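Local structure of A1 protein (Enterobacteria phage Qbeta, 3RLK) at residues C30-W35 against S145-Y150. The protein is a minor coat protein of phage Qbeta, extended by a read-through domain, and probably takes part in infecting the host cell. Sequence-based numbering, arbitrary orientation.
Sequences CPFAIW and SDIAAY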
loop_
_atom_site.group_PDB
_atom_site.type_symbol
_atom_site.label_atom_id
_atom_site.label_comp_id
_atom_site.label_asym_id
_atom_site.label_seq_id
_atom_site.Cartn_x
_atom_site.Cartn_y
_atom_site.Cartn_z
ATOM N N CYS A 30 -10.745 -1.341 6.965
ATOM C CA CYS A 30 -9.767 -0.348 6.569
ATOM C C CYS A 30 -10.012 0.924 7.390
ATOM O O CYS A 30 -11.136 1.458 7.412
ATOM C CB CYS A 30 -9.905 -0.017 5.091
ATOM S SG CYS A 30 -8.599 1.051 4.554
ATOM N N PRO A 31 -9.009 1.380 8.122
ATOM C CA PRO A 31 -9.217 2.425 9.095
ATOM C C PRO A 31 -9.146 3.849 8.540
ATOM O O PRO A 31 -9.254 4.805 9.289
ATOM C CB PRO A 31 -8.075 2.178 10.092
ATOM C CG PRO A 31 -7.041 1.554 9.366
ATOM C CD PRO A 31 -7.594 0.907 8.130
ATOM N N PHE A 32 -8.988 3.993 7.235
ATOM C CA PHE A 32 -9.028 5.285 6.584
ATOM C C PHE A 32 -10.124 5.278 5.559
ATOM O O PHE A 32 -10.627 4.192 5.195
ATOM C CB PHE A 32 -7.690 5.582 5.904
ATOM C CG PHE A 32 -6.551 5.663 6.879
ATOM C CD1 PHE A 32 -6.375 6.785 7.670
ATOM C CD2 PHE A 32 -5.686 4.570 7.042
ATOM C CE1 PHE A 32 -5.356 6.844 8.644
ATOM C CE2 PHE A 32 -4.687 4.595 8.005
ATOM C CZ PHE A 32 -4.498 5.771 8.795
ATOM N N ALA A 33 -10.544 6.487 5.164
ATOM C CA ALA A 33 -11.576 6.622 4.165
ATOM C C ALA A 33 -11.148 5.890 2.899
ATOM O O ALA A 33 -9.952 5.897 2.450
ATOM C CB ALA A 33 -11.827 8.087 3.855
ATOM N N ILE A 34 -12.124 5.244 2.282
ATOM C CA ILE A 34 -11.890 4.609 0.974
ATOM C C ILE A 34 -12.785 5.208 -0.184
ATOM O O ILE A 34 -13.832 5.753 0.130
ATOM C CB ILE A 34 -11.979 3.113 1.057
ATOM C CG1 ILE A 34 -13.367 2.682 1.538
ATOM C CG2 ILE A 34 -10.849 2.545 1.968
ATOM C CD1 ILE A 34 -13.669 1.165 1.114
ATOM N N TRP A 35 -12.329 5.065 -1.462
ATOM C CA TRP A 35 -12.826 5.923 -2.548
ATOM C C TRP A 35 -12.915 5.131 -3.806
ATOM O O TRP A 35 -12.237 4.113 -3.929
ATOM C CB TRP A 35 -11.827 7.044 -2.823
ATOM C CG TRP A 35 -11.551 7.830 -1.578
ATOM C CD1 TRP A 35 -10.624 7.510 -0.584
ATOM C CD2 TRP A 35 -12.229 9.020 -1.152
ATOM N NE1 TRP A 35 -10.684 8.468 0.408
ATOM C CE2 TRP A 35 -11.644 9.403 0.072
ATOM C CE3 TRP A 35 -13.249 9.850 -1.731
ATOM C CZ2 TRP A 35 -12.035 10.566 0.748
ATOM C CZ3 TRP A 35 -13.631 11.015 -1.042
ATOM C CH2 TRP A 35 -13.057 11.336 0.189
ATOM N N SER A 145 -2.129 10.527 1.485
ATOM C CA SER A 145 -2.129 11.697 2.348
ATOM C C SER A 145 -2.717 11.330 3.688
ATOM O O SER A 145 -2.107 11.649 4.700
ATOM C CB SER A 145 -2.887 12.903 1.758
ATOM O OG SER A 145 -2.132 13.456 0.662
ATOM N N ASP A 146 -3.825 10.591 3.693
ATOM C CA ASP A 146 -4.474 10.164 4.910
ATOM C C ASP A 146 -3.609 9.134 5.691
ATOM O O ASP A 146 -3.378 9.294 6.879
ATOM C CB ASP A 146 -5.851 9.516 4.629
ATOM C CG ASP A 146 -6.905 10.473 4.090
ATOM O OD1 ASP A 146 -6.599 11.673 3.917
ATOM O OD2 ASP A 146 -8.078 10.021 3.862
ATOM N N ILE A 147 -3.138 8.087 5.002
ATOM C CA ILE A 147 -2.322 7.017 5.636
ATOM C C ILE A 147 -1.072 7.617 6.351
ATOM O O ILE A 147 -0.701 7.179 7.431
ATOM C CB ILE A 147 -1.893 5.974 4.541
ATOM C CG1 ILE A 147 -3.173 5.324 3.970
ATOM C CG2 ILE A 147 -0.818 4.986 5.097
ATOM C CD1 ILE A 147 -2.920 4.469 2.699
ATOM N N ALA A 148 -0.381 8.543 5.711
ATOM C CA ALA A 148 0.855 9.085 6.195
ATOM C C ALA A 148 0.762 10.423 6.984
ATOM O O ALA A 148 1.786 11.071 7.241
ATOM C CB ALA A 148 1.892 9.186 5.021
ATOM N N ALA A 149 -0.435 10.818 7.383
ATOM C CA ALA A 149 -0.656 12.096 8.111
ATOM C C ALA A 149 -0.034 12.048 9.489
ATOM O O ALA A 149 0.148 11.015 10.089
ATOM C CB ALA A 149 -2.132 12.400 8.263
ATOM N N TYR A 150 0.291 13.221 9.979
ATOM C CA TYR A 150 0.871 13.366 11.306
ATOM C C TYR A 150 0.015 12.598 12.297
ATOM O O TYR A 150 -1.208 12.777 12.352
ATOM C CB TYR A 150 0.946 14.845 11.641
ATOM C CG TYR A 150 1.637 15.170 12.932
ATOM C CD1 TYR A 150 3.011 14.965 13.084
ATOM C CD2 TYR A 150 0.913 15.736 14.002
ATOM C CE1 TYR A 150 3.646 15.297 14.284
ATOM C CE2 TYR A 150 1.519 16.062 15.166
ATOM C CZ TYR A 150 2.883 15.858 15.324
ATOM O OH TYR A 150 3.432 16.240 16.536
HETATM O O HOH W 1 -8.423 8.016 2.229
HETATM O O HOH W 2 -9.129 8.872 6.348
#
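With chi1 at -62°, Phe32 carries its ring away from its own carbonyl carbon and across to the end of helix 144-147, where Asp146, with chi1 at -67°, turns its carboxylate back toward the chain around Ala33. The ring lies with one face over the backbone of Ile147: the CA of Ile147 stands 4.1 Å from the Phe32 centroid and only 13° off the ring normal, a CH-pi contact displaced toward the rim. On one flank of the ring, Phe32 CD2 meets Ile147 CG1 at 4.0 Å, the two side chains crossing at about a right angle. On the other, Phe32 CE1 comes within 3.6 Å of Asp146 O, which approaches obliquely. Val186 of strand 183-188 touches both Phe32 and Ile147, tying this apolar patch to a third part of the domain.

No direct hydrogen bond joins the two segments; two waters do that work through a single carboxylate oxygen. The first water donates to both Asp146 OD2, at 2.6 Å, and Ala33 O, while accepting from Trp35 NE1 at 2.9 Å in the plane of the indole. The second water accepts from Ala33 N at 3.0 Å and donates to Asp146 OD2. The other carboxylate oxygen, OD1, has a long, weak ion pair with Lys122. Both backbone polar atoms of Ala33 and the indole N-H are thus satisfied through water, and the two hydrogen bonds donated to Asp146 OD2 are consistent with an ionised carboxylate linking the chain at Ala33 and Trp35 to the end of helix 144-147.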